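PDB 6W1K: 2-oxoadipate dioxygenase/decarboxylase, chloroplastic/amyloplastic, which catalyses the iron(II)-dependent decarboxylation and hydroxylation of 2-oxoadipate to D-2-hydroxyglutarate with molecular oxygen, a step of lysine catabolism in rice plastids. Local coordinates for residues K167-F173 with F251-I257; I124-L128 with S180-A184; V25-M29 with T155-T159. One frame throughout, in Å; residues are numbered along the deposited sequence.

Contact 1 (K167-F173 with F251-I257); sequences KPIYSDF and FTFADGI
A beta hairpin turn packs here against the start of a helix, at the outer edge of the sheet of a glyoxalase-clan (VOC-like) fold. Lys-167 to Ile-169 run extended, Ile-169 takes the N-cap position, and Tyr-170 to Phe-173 begin helix 170-179. Opposite, strand 248-252 ends and a type I turn runs from Phe-253 to Gly-256 before the chain returns as strand 258-271; Phe-253 N bonds to Ile-257 O (2.8 Å), and Gly-256 has a phi of 94°, where any CB would jam against the carbonyl O of Asp-255. The closest CA atoms, Ile-169 and Ala-254, are 4.8 Å apart, and 550 Å² is buried in all.

One backbone hydrogen bond joins the segments, Ala-254 N to Pro-168 O (2.8 Å), nearly linear; the Asp-255 side chain (chi1 p) accepts at OD1 from Tyr-170 N (3.1 Å), so a turn carboxylate meets an amide of the first helical turn.

The aromatic cluster is built round Phe-253 (chi1 m). Tyr-170 and Phe-173, both t, meet its ring obliquely, with centroids 5.2 and 5.3 Å away, and Tyr-170 CA makes a CH-pi contact 4.1 Å from the Phe-253 centroid. Val-188 and Ile-261 also pack on Phe-253. Pro-168 CD touches the edge of the Phe-251 ring, while Tyr-170 CD2 reaches Ile-257 CG2 at 3.9 Å.

At the exposed end, Lys-167 lays its chain along Phe-251, its NZ 4.7 Å from the ring centroid in a cation-pi contact over the face, and the same NZ donates to Thr-252 O at 2.9 Å.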
ATOM      1  N   LYS A 167      -3.182 -23.211   3.907  1.00 30.12           N
ATOM      2  CA  LYS A 167      -3.490 -22.879   2.522  1.00 35.24           C
ATOM      3  C   LYS A 167      -4.991 -23.022   2.308  1.00 32.80           C
ATOM      4  O   LYS A 167      -5.573 -24.011   2.747  1.00 30.24           O
ATOM      5  CB  LYS A 167      -2.756 -23.820   1.570  1.00 42.49           C
ATOM      6  CG  LYS A 167      -2.417 -23.232   0.212  1.00 50.57           C
ATOM      7  CD  LYS A 167      -1.561 -24.200  -0.635  1.00 57.85           C
ATOM      8  CE  LYS A 167      -0.376 -23.464  -1.296  1.00 64.17           C
ATOM      9  NZ  LYS A 167      -0.122 -23.878  -2.734  1.00 67.84           N
ATOM     10  N   PRO A 168      -5.639 -22.071   1.652  1.00 34.71           N
ATOM     11  CA  PRO A 168      -7.104 -22.140   1.508  1.00 34.39           C
ATOM     12  C   PRO A 168      -7.543 -23.162   0.479  1.00 33.89           C
ATOM     13  O   PRO A 168      -6.799 -23.510  -0.445  1.00 30.76           O
ATOM     14  CB  PRO A 168      -7.483 -20.733   1.042  1.00 35.80           C
ATOM     15  CG  PRO A 168      -6.227 -19.943   1.017  1.00 37.28           C
ATOM     16  CD  PRO A 168      -5.061 -20.830   1.113  1.00 36.48           C
ATOM     17  N   ILE A 169      -8.776 -23.684   0.672  1.00 35.37           N
ATOM     18  CA  ILE A 169      -9.434 -24.492  -0.346  1.00 40.74           C
ATOM     19  C   ILE A 169     -10.198 -23.547  -1.258  1.00 33.83           C
ATOM     20  O   ILE A 169     -10.674 -22.485  -0.840  1.00 30.77           O
ATOM     21  CB  ILE A 169     -10.362 -25.577   0.245  1.00 53.44           C
ATOM     22  CG1 ILE A 169     -11.531 -24.920   0.971  1.00 50.77           C
ATOM     23  CG2 ILE A 169      -9.574 -26.467   1.203  1.00 69.47           C
ATOM     24  CD1 ILE A 169     -12.443 -25.879   1.649  1.00 49.82           C
ATOM     25  N   TYR A 170     -10.335 -23.961  -2.515  1.00 32.24           N
ATOM     26  CA  TYR A 170     -10.891 -23.076  -3.531  1.00 32.91           C
ATOM     27  C   TYR A 170     -12.326 -22.685  -3.189  1.00 32.05           C
ATOM     28  O   TYR A 170     -12.723 -21.534  -3.387  1.00 32.02           O
ATOM     29  CB  TYR A 170     -10.843 -23.764  -4.911  1.00 33.53           C
ATOM     30  CG  TYR A 170     -11.316 -22.843  -6.032  1.00 36.22           C
ATOM     31  CD1 TYR A 170     -10.802 -21.575  -6.142  1.00 38.45           C
ATOM     32  CD2 TYR A 170     -12.280 -23.241  -6.961  1.00 39.11           C
ATOM     33  CE1 TYR A 170     -11.236 -20.696  -7.141  1.00 40.74           C
ATOM     34  CE2 TYR A 170     -12.706 -22.370  -7.975  1.00 41.61           C
ATOM     35  CZ  TYR A 170     -12.185 -21.097  -8.051  1.00 45.36           C
ATOM     36  OH  TYR A 170     -12.599 -20.229  -9.047  1.00 50.77           O
ATOM     37  N   SER A 171     -13.121 -23.640  -2.701  1.00 33.57           N
ATOM     38  CA  SER A 171     -14.512 -23.356  -2.372  1.00 37.13           C
ATOM     39  C   SER A 171     -14.611 -22.182  -1.406  1.00 34.86           C
ATOM     40  O   SER A 171     -15.514 -21.347  -1.518  1.00 34.52           O
ATOM     41  CB  SER A 171     -15.179 -24.583  -1.762  1.00 43.73           C
ATOM     42  OG  SER A 171     -14.490 -25.019  -0.606  1.00 49.87           O
ATOM     43  N   ASP A 172     -13.689 -22.092  -0.457  1.00 32.72           N
ATOM     44  CA  ASP A 172     -13.764 -20.994   0.500  1.00 31.78           C
ATOM     45  C   ASP A 172     -13.415 -19.668  -0.170  1.00 30.86           C
ATOM     46  O   ASP A 172     -14.036 -18.633   0.114  1.00 30.75           O
ATOM     47  CB  ASP A 172     -12.835 -21.250   1.679  1.00 32.11           C
ATOM     48  CG  ASP A 172     -13.348 -22.337   2.649  1.00 32.32           C
ATOM     49  OD1 ASP A 172     -14.551 -22.668   2.615  1.00 34.33           O
ATOM     50  OD2 ASP A 172     -12.524 -22.829   3.466  1.00 32.14           O
ATOM     51  N   PHE A 173     -12.380 -19.677  -1.013  1.00 29.96           N
ATOM     52  CA  PHE A 173     -12.032 -18.504  -1.808  1.00 29.75           C
ATOM     53  C   PHE A 173     -13.223 -18.066  -2.656  1.00 30.78           C
ATOM     54  O   PHE A 173     -13.534 -16.876  -2.736  1.00 31.35           O
ATOM     55  CB  PHE A 173     -10.820 -18.842  -2.676  1.00 29.20           C
ATOM     56  CG  PHE A 173     -10.360 -17.722  -3.580  1.00 29.43           C
ATOM     57  CD1 PHE A 173     -10.696 -17.711  -4.908  1.00 29.93           C
ATOM     58  CD2 PHE A 173      -9.554 -16.712  -3.095  1.00 28.38           C
ATOM     59  CE1 PHE A 173     -10.247 -16.682  -5.749  1.00 29.90           C
ATOM     60  CE2 PHE A 173      -9.093 -15.711  -3.923  1.00 28.55           C
ATOM     61  CZ  PHE A 173      -9.450 -15.686  -5.246  1.00 29.06           C
ATOM     62  N   PHE A 251      -2.671 -20.155  -8.671  1.00 29.99           N
ATOM     63  CA  PHE A 251      -2.521 -20.610  -7.294  1.00 29.60           C
ATOM     64  C   PHE A 251      -3.107 -22.009  -7.179  1.00 29.87           C
ATOM     65  O   PHE A 251      -4.234 -22.254  -7.616  1.00 29.71           O
ATOM     66  CB  PHE A 251      -3.196 -19.600  -6.357  1.00 30.43           C
ATOM     67  CG  PHE A 251      -2.932 -19.836  -4.900  1.00 34.54           C
ATOM     68  CD1 PHE A 251      -1.763 -19.400  -4.306  1.00 40.54           C
ATOM     69  CD2 PHE A 251      -3.888 -20.484  -4.105  1.00 35.45           C
ATOM     70  CE1 PHE A 251      -1.543 -19.628  -2.947  1.00 43.90           C
ATOM     71  CE2 PHE A 251      -3.687 -20.694  -2.753  1.00 39.89           C
ATOM     72  CZ  PHE A 251      -2.516 -20.279  -2.172  1.00 45.68           C
ATOM     73  N   THR A 252      -2.350 -22.930  -6.597  1.00 31.50           N
ATOM     74  CA  THR A 252      -2.883 -24.260  -6.308  1.00 33.79           C
ATOM     75  C   THR A 252      -3.448 -24.274  -4.889  1.00 31.93           C
ATOM     76  O   THR A 252      -2.709 -24.202  -3.904  1.00 30.72           O
ATOM     77  CB  THR A 252      -1.810 -25.324  -6.528  1.00 37.38           C
ATOM     78  OG1 THR A 252      -1.445 -25.289  -7.916  1.00 36.92           O
ATOM     79  CG2 THR A 252      -2.349 -26.744  -6.211  1.00 38.14           C
ATOM     80  N   PHE A 253      -4.765 -24.345  -4.791  1.00 30.74           N
ATOM     81  CA  PHE A 253      -5.448 -24.415  -3.515  1.00 30.43           C
ATOM     82  C   PHE A 253      -5.268 -25.791  -2.857  1.00 30.98           C
ATOM     83  O   PHE A 253      -4.849 -26.778  -3.479  1.00 31.09           O
ATOM     84  CB  PHE A 253      -6.928 -24.065  -3.725  1.00 28.28           C
ATOM     85  CG  PHE A 253      -7.128 -22.635  -4.132  1.00 27.74           C
ATOM     86  CD1 PHE A 253      -7.016 -22.249  -5.469  1.00 26.65           C
ATOM     87  CD2 PHE A 253      -7.409 -21.665  -3.182  1.00 27.25           C
ATOM     88  CE1 PHE A 253      -7.191 -20.939  -5.840  1.00 26.59           C
ATOM     89  CE2 PHE A 253      -7.574 -20.339  -3.555  1.00 26.44           C
ATOM     90  CZ  PHE A 253      -7.461 -19.981  -4.873  1.00 26.47           C
ATOM     91  N   ALA A 254      -5.608 -25.836  -1.568  1.00 32.52           N
ATOM     92  CA  ALA A 254      -5.331 -27.000  -0.747  1.00 34.75           C
ATOM     93  C   ALA A 254      -6.087 -28.230  -1.201  1.00 37.33           C
ATOM     94  O   ALA A 254      -5.662 -29.345  -0.881  1.00 38.45           O
ATOM     95  CB  ALA A 254      -5.667 -26.725   0.717  1.00 33.67           C
ATOM     96  N   ASP A 255      -7.218 -28.071  -1.889  1.00 39.82           N
ATOM     97  CA  ASP A 255      -7.963 -29.221  -2.396  1.00 43.08           C
ATOM     98  C   ASP A 255      -7.496 -29.647  -3.785  1.00 43.82           C
ATOM     99  O   ASP A 255      -8.195 -30.414  -4.448  1.00 44.49           O
ATOM    100  CB  ASP A 255      -9.477 -28.931  -2.411  1.00 45.64           C
ATOM    101  CG  ASP A 255      -9.842 -27.525  -2.928  1.00 48.66           C
ATOM    102  OD1 ASP A 255      -8.972 -26.690  -3.268  1.00 45.87           O
ATOM    103  OD2 ASP A 255     -11.053 -27.244  -2.972  1.00 49.46           O
ATOM    104  N   GLY A 256      -6.346 -29.130  -4.249  1.00 46.49           N
ATOM    105  CA  GLY A 256      -5.754 -29.542  -5.506  1.00 51.64           C
ATOM    106  C   GLY A 256      -6.118 -28.687  -6.706  1.00 58.26           C
ATOM    107  O   GLY A 256      -5.487 -28.827  -7.768  1.00 56.76           O
ATOM    108  N   ILE A 257      -7.077 -27.784  -6.558  1.00 48.16           N
ATOM    109  CA  ILE A 257      -7.594 -26.996  -7.672  1.00 39.21           C
ATOM    110  C   ILE A 257      -6.664 -25.824  -7.945  1.00 35.03           C
ATOM    111  O   ILE A 257      -6.284 -25.078  -7.028  1.00 32.79           O
ATOM    112  CB  ILE A 257      -9.023 -26.523  -7.363  1.00 36.80           C
ATOM    113  CG1 ILE A 257      -9.953 -27.733  -7.274  1.00 37.29           C
ATOM    114  CG2 ILE A 257      -9.513 -25.511  -8.414  1.00 35.51           C
ATOM    115  CD1 ILE A 257     -11.300 -27.397  -6.704  1.00 37.45           C
TER
HETATM  116  O   HOH W   1       0.221 -22.276  -5.726  1.00 40.59           O
HETATM  117  O   HOH W   2     -13.371 -26.640  -3.574  1.00 49.46           O

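Contact 2 (I124-L128 with S180-A184); sequences ISELL and SEYAA
Tyr-182 lays its ring alongside the CB of Leu-127 and carries its hydroxyl on to Ser-125. With chi1 at t the side chain extends from the first turn of helix 181-189; Tyr-182 CE1 lies 3.8 Å from Leu-127 CB, and Tyr-182 OH donates a 2.8 Å hydrogen bond to Ser-125 OG, which the p rotamer of Ser-125 places near the plane of the ring. The same OH accepts from the backbone N of Thr-64 on strand 57-65, so one hydroxyl joins the helix to two neighbouring strands of the sheet.

The chain from Ile-124 runs as extended beta strand, with the CA-to-CB bonds of Ser-125 and Leu-127 directed to the helix and those of Ile-124 and Glu-126 away from it. In this glyoxalase-clan fold, strand 121-127 lies between the parallel strand 57-65 and the antiparallel strand 97-103, and the segment 180-184 meets it side-chain first: the nearest CA atoms, Leu-127 and Ala-183, are 7.0 Å apart. Ser-180 is the N-cap, its OG accepting from Ala-183 N at 2.9 Å.

Leu-127 (chi1 t, chi2 p) fills the gap, its CD2 3.6 Å from Ala-183 CB and its CD1 3.8 Å from Ser-180 OG. The contact borders the substrate pocket: the side chain of Ser-125 comes within about 4 Å of bound 2-oxoadipate, and that of Tyr-182 within about 3 Å of the side chain of substrate-binding Arg-63.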
ATOM      1  N   ILE A 124      -2.440   0.937   6.380  1.00 23.96           N
ATOM      2  CA  ILE A 124      -2.828  -0.411   6.797  1.00 22.98           C
ATOM      3  C   ILE A 124      -4.343  -0.427   6.950  1.00 22.21           C
ATOM      4  O   ILE A 124      -4.903   0.382   7.700  1.00 21.08           O
ATOM      5  CB  ILE A 124      -2.179  -0.850   8.112  1.00 24.28           C
ATOM      6  CG1 ILE A 124      -0.656  -0.670   8.046  1.00 25.20           C
ATOM      7  CG2 ILE A 124      -2.512  -2.298   8.361  1.00 24.31           C
ATOM      8  CD1 ILE A 124       0.076  -0.922   9.358  1.00 24.66           C
ATOM      9  N   SER A 125      -4.992  -1.307   6.232  1.00 22.60           N
ATOM     10  CA  SER A 125      -6.440  -1.427   6.313  1.00 22.78           C
ATOM     11  C   SER A 125      -6.785  -2.774   6.946  1.00 21.99           C
ATOM     12  O   SER A 125      -5.945  -3.683   7.039  1.00 21.78           O
ATOM     13  CB  SER A 125      -7.061  -1.251   4.934  1.00 24.46           C
ATOM     14  OG  SER A 125      -6.597  -2.225   4.040  1.00 26.94           O
ATOM     15  N   GLU A 126      -8.013  -2.868   7.452  1.00 22.29           N
ATOM     16  CA  GLU A 126      -8.533  -4.140   7.931  1.00 23.82           C
ATOM     17  C   GLU A 126      -9.988  -4.309   7.513  1.00 24.12           C
ATOM     18  O   GLU A 126     -10.751  -3.347   7.472  1.00 26.16           O
ATOM     19  CB  GLU A 126      -8.434  -4.263   9.462  1.00 26.03           C
ATOM     20  CG  GLU A 126      -9.310  -3.310  10.252  1.00 28.50           C
ATOM     21  CD  GLU A 126      -9.036  -3.330  11.767  1.00 33.16           C
ATOM     22  OE1 GLU A 126      -8.034  -3.931  12.230  1.00 33.85           O
ATOM     23  OE2 GLU A 126      -9.832  -2.725  12.500  1.00 37.62           O
ATOM     24  N   LEU A 127     -10.363  -5.547   7.234  1.00 23.55           N
ATOM     25  CA  LEU A 127     -11.765  -5.882   6.994  1.00 24.74           C
ATOM     26  C   LEU A 127     -12.521  -6.016   8.315  1.00 27.36           C
ATOM     27  O   LEU A 127     -12.064  -6.694   9.246  1.00 29.04           O
ATOM     28  CB  LEU A 127     -11.822  -7.182   6.206  1.00 24.75           C
ATOM     29  CG  LEU A 127     -13.211  -7.719   5.832  1.00 26.84           C
ATOM     30  CD1 LEU A 127     -13.918  -6.926   4.786  1.00 26.41           C
ATOM     31  CD2 LEU A 127     -12.947  -9.158   5.353  1.00 28.38           C
ATOM     32  N   LEU A 128     -13.688  -5.386   8.388  1.00 28.59           N
ATOM     33  CA  LEU A 128     -14.544  -5.458   9.574  1.00 32.18           C
ATOM     34  C   LEU A 128     -15.357  -6.743   9.473  1.00 31.76           C
ATOM     35  O   LEU A 128     -16.508  -6.760   9.017  1.00 31.85           O
ATOM     36  CB  LEU A 128     -15.406  -4.215   9.690  1.00 35.54           C
ATOM     37  CG  LEU A 128     -14.645  -2.889   9.714  1.00 40.79           C
ATOM     38  CD1 LEU A 128     -15.637  -1.733   9.575  1.00 44.34           C
ATOM     39  CD2 LEU A 128     -13.812  -2.764  10.979  1.00 42.70           C
ATOM     40  N   SER A 180     -16.928 -10.404  -0.559  1.00 33.99           N
ATOM     41  CA  SER A 180     -15.919  -9.387  -0.307  1.00 30.97           C
ATOM     42  C   SER A 180     -14.656  -9.747  -1.075  1.00 29.19           C
ATOM     43  O   SER A 180     -13.919 -10.661  -0.674  1.00 29.62           O
ATOM     44  CB  SER A 180     -15.604  -9.261   1.186  1.00 30.02           C
ATOM     45  OG  SER A 180     -14.424  -8.474   1.341  1.00 29.79           O
ATOM     46  N   GLU A 181     -14.385  -9.011  -2.153  1.00 28.77           N
ATOM     47  CA  GLU A 181     -13.145  -9.227  -2.893  1.00 31.47           C
ATOM     48  C   GLU A 181     -11.920  -8.923  -2.050  1.00 28.23           C
ATOM     49  O   GLU A 181     -10.860  -9.531  -2.238  1.00 29.12           O
ATOM     50  CB  GLU A 181     -13.153  -8.376  -4.151  1.00 37.76           C
ATOM     51  CG  GLU A 181     -14.337  -8.783  -5.076  1.00 44.92           C
ATOM     52  CD  GLU A 181     -14.133  -8.353  -6.513  1.00 52.41           C
ATOM     53  OE1 GLU A 181     -13.268  -8.962  -7.170  1.00 50.69           O
ATOM     54  OE2 GLU A 181     -14.815  -7.409  -6.970  1.00 55.58           O
ATOM     55  N   TYR A 182     -12.038  -7.957  -1.147  1.00 26.05           N
ATOM     56  CA  TYR A 182     -10.963  -7.694  -0.206  1.00 25.20           C
ATOM     57  C   TYR A 182     -10.666  -8.927   0.627  1.00 24.31           C
ATOM     58  O   TYR A 182      -9.503  -9.300   0.814  1.00 23.27           O
ATOM     59  CB  TYR A 182     -11.371  -6.507   0.665  1.00 25.02           C
ATOM     60  CG  TYR A 182     -10.329  -6.041   1.669  1.00 26.15           C
ATOM     61  CD1 TYR A 182     -10.046  -6.790   2.801  1.00 26.35           C
ATOM     62  CD2 TYR A 182      -9.664  -4.829   1.498  1.00 26.78           C
ATOM     63  CE1 TYR A 182      -9.118  -6.386   3.721  1.00 26.75           C
ATOM     64  CE2 TYR A 182      -8.723  -4.405   2.425  1.00 27.52           C
ATOM     65  CZ  TYR A 182      -8.477  -5.181   3.544  1.00 27.36           C
ATOM     66  OH  TYR A 182      -7.579  -4.790   4.490  1.00 27.60           O
ATOM     67  N   ALA A 183     -11.715  -9.564   1.169  1.00 24.62           N
ATOM     68  CA  ALA A 183     -11.494 -10.764   1.984  1.00 24.65           C
ATOM     69  C   ALA A 183     -10.784 -11.844   1.180  1.00 24.29           C
ATOM     70  O   ALA A 183      -9.902 -12.534   1.698  1.00 25.19           O
ATOM     71  CB  ALA A 183     -12.813 -11.318   2.529  1.00 23.61           C
ATOM     72  N   ALA A 184     -11.206 -12.044  -0.072  1.00 24.94           N
ATOM     73  CA  ALA A 184     -10.595 -13.058  -0.923  1.00 25.67           C
ATOM     74  C   ALA A 184      -9.120 -12.745  -1.203  1.00 25.72           C
ATOM     75  O   ALA A 184      -8.269 -13.649  -1.179  1.00 24.67           O
ATOM     76  CB  ALA A 184     -11.388 -13.165  -2.231  1.00 26.03           C
TER

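Contact 3 (V25-M29 with T155-T159); sequences VISNM and TLAST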
ATOM      1  N   VAL A  25      14.400  -4.741   6.633  1.00 20.05           N
ATOM      2  CA  VAL A  25      13.117  -5.425   6.712  1.00 23.06           C
ATOM      3  C   VAL A  25      12.216  -4.996   5.554  1.00 23.42           C
ATOM      4  O   VAL A  25      11.581  -5.836   4.889  1.00 25.28           O
ATOM      5  CB  VAL A  25      12.441  -5.167   8.078  1.00 23.75           C
ATOM      6  CG1 VAL A  25      11.026  -5.795   8.104  1.00 24.52           C
ATOM      7  CG2 VAL A  25      13.238  -5.757   9.256  1.00 24.95           C
ATOM      8  N   ILE A  26      12.108  -3.693   5.310  1.00 23.09           N
ATOM      9  CA  ILE A  26      11.195  -3.264   4.257  1.00 23.88           C
ATOM     10  C   ILE A  26      11.786  -3.641   2.915  1.00 24.21           C
ATOM     11  O   ILE A  26      11.042  -3.841   1.950  1.00 24.65           O
ATOM     12  CB  ILE A  26      10.811  -1.766   4.329  1.00 24.20           C
ATOM     13  CG1 ILE A  26      12.009  -0.827   4.380  1.00 23.89           C
ATOM     14  CG2 ILE A  26       9.899  -1.557   5.523  1.00 25.95           C
ATOM     15  CD1 ILE A  26      11.663   0.638   4.048  1.00 24.96           C
ATOM     16  N   SER A  27      13.106  -3.804   2.854  1.00 24.63           N
ATOM     17  CA  SER A  27      13.736  -4.296   1.637  1.00 26.45           C
ATOM     18  C   SER A  27      13.308  -5.723   1.350  1.00 26.87           C
ATOM     19  O   SER A  27      13.033  -6.073   0.198  1.00 26.38           O
ATOM     20  CB  SER A  27      15.253  -4.183   1.761  1.00 28.64           C
ATOM     21  OG  SER A  27      15.864  -4.821   0.681  1.00 29.99           O
ATOM     22  N   ASN A  28      13.182  -6.547   2.396  1.00 23.74           N
ATOM     23  CA  ASN A  28      12.721  -7.916   2.194  1.00 25.55           C
ATOM     24  C   ASN A  28      11.245  -7.955   1.822  1.00 23.81           C
ATOM     25  O   ASN A  28      10.840  -8.779   1.006  1.00 24.45           O
ATOM     26  CB  ASN A  28      13.016  -8.754   3.445  1.00 27.61           C
ATOM     27  CG  ASN A  28      14.463  -9.155   3.511  1.00 31.17           C
ATOM     28  OD1 ASN A  28      15.083  -9.329   2.477  1.00 32.54           O
ATOM     29  ND2 ASN A  28      15.022  -9.260   4.704  1.00 32.87           N
ATOM     30  N   MET A  29      10.422  -7.058   2.388  1.00 22.86           N
ATOM     31  CA  MET A  29       9.036  -6.980   1.936  1.00 24.79           C
ATOM     32  C   MET A  29       8.985  -6.682   0.444  1.00 25.21           C
ATOM     33  O   MET A  29       8.213  -7.297  -0.301  1.00 26.29           O
ATOM     34  CB  MET A  29       8.278  -5.911   2.722  1.00 27.84           C
ATOM     35  CG  MET A  29       8.176  -6.181   4.224  1.00 31.35           C
ATOM     36  SD  MET A  29       7.435  -4.765   5.087  1.00 28.86           S
ATOM     37  CE  MET A  29       6.820  -5.512   6.577  1.00 30.25           C
ATOM     38  N   THR A 155       5.059  -9.403  10.626  1.00 23.80           N
ATOM     39  CA  THR A 155       6.170  -8.890   9.822  1.00 26.84           C
ATOM     40  C   THR A 155       7.060 -10.006   9.293  1.00 25.66           C
ATOM     41  O   THR A 155       7.510  -9.954   8.140  1.00 25.70           O
ATOM     42  CB  THR A 155       6.973  -7.901  10.672  1.00 31.32           C
ATOM     43  OG1 THR A 155       6.049  -6.944  11.192  1.00 35.02           O
ATOM     44  CG2 THR A 155       8.015  -7.188   9.849  1.00 30.15           C
ATOM     45  N   LEU A 156       7.316 -11.023  10.109  1.00 25.76           N
ATOM     46  CA  LEU A 156       7.991 -12.224   9.634  1.00 28.67           C
ATOM     47  C   LEU A 156       7.254 -12.834   8.453  1.00 24.99           C
ATOM     48  O   LEU A 156       7.863 -13.197   7.442  1.00 25.42           O
ATOM     49  CB  LEU A 156       8.091 -13.225  10.780  1.00 36.04           C
ATOM     50  CG  LEU A 156       9.362 -13.502  11.566  1.00 44.08           C
ATOM     51  CD1 LEU A 156       9.002 -14.627  12.526  1.00 42.97           C
ATOM     52  CD2 LEU A 156      10.450 -13.856  10.627  1.00 43.20           C
ATOM     53  N   ALA A 157       5.929 -12.943   8.560  1.00 23.93           N
ATOM     54  CA  ALA A 157       5.121 -13.436   7.443  1.00 23.48           C
ATOM     55  C   ALA A 157       5.312 -12.573   6.194  1.00 23.68           C
ATOM     56  O   ALA A 157       5.500 -13.087   5.082  1.00 24.74           O
ATOM     57  CB  ALA A 157       3.654 -13.474   7.853  1.00 23.91           C
ATOM     58  N   SER A 158       5.288 -11.256   6.365  1.00 24.12           N
ATOM     59  CA  SER A 158       5.404 -10.352   5.227  1.00 25.16           C
ATOM     60  C   SER A 158       6.787 -10.437   4.591  1.00 26.40           C
ATOM     61  O   SER A 158       6.911 -10.418   3.362  1.00 28.13           O
ATOM     62  CB  SER A 158       5.114  -8.918   5.676  1.00 26.17           C
ATOM     63  OG  SER A 158       5.005  -8.071   4.553  1.00 27.48           O
ATOM     64  N   THR A 159       7.840 -10.522   5.401  1.00 25.72           N
ATOM     65  CA  THR A 159       9.180 -10.571   4.815  1.00 27.44           C
ATOM     66  C   THR A 159       9.462 -11.890   4.120  1.00 28.78           C
ATOM     67  O   THR A 159      10.372 -11.963   3.293  1.00 29.73           O
ATOM     68  CB  THR A 159      10.261 -10.320   5.867  1.00 26.32           C
ATOM     69  OG1 THR A 159      10.163 -11.268   6.945  1.00 26.45           O
ATOM     70  CG2 THR A 159      10.146  -8.903   6.419  1.00 26.98           C
TER
HETATM   71  O   HOH W   3      12.229 -11.402   1.378  1.00 43.34           O
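This is a helix-helix packing contact between the long N-terminal helix 16-36 and the short helix 154-160, both lying over strand 57-65. The local axes approach to 9.0 Å with their directions 51° apart, and the nearest CA atoms, Met-29 and Thr-159, are 4.6 Å apart. Methyl groups meet: Val-25 CG1 sits 3.7 Å from Thr-155 CG2 and 3.6 Å from Thr-159 CG2, while Met-29 reaches across so that its CE lies 3.9 Å from Thr-155 CG2 and its CG 3.7 Å from Ser-158 OG. In the glyoxalase-clan fold of this enzyme, the two helices meet on the sheet through Phe-62, which touches Met-29 and Ser-158; Phe-78 of helix 72-81 packs on Val-25 and Thr-155. Ser-158 OG is hydrogen-bonded to Tyr-191 O. No direct hydrogen bond joins the segments, but a water donates to both Asn-28 O (3.0 Å) and Thr-159 O (2.7 Å).

Contacts 1 and 2 have centres about 19 Å apart and touch where Phe-173 CE2 meets Ala-184 O at 3.5 Å; their helices, 170-179 and 181-189, follow one another in the chain and reach the same mixed sheet. Contact 3 lies about 25 Å from contact 1 and 20 Å from contact 2, centre to centre, and touches neither. Along the sequence, contact 3 closes before contact 1 opens, whereas contact 2 crosses both. The region from 124 to 184 thus supplies one segment each to contacts 1 and 3 and both to contact 2. Contact 2 borders the substrate pocket, contact 1 packs an outlying hairpin and contact 3 packs the N-terminal helix.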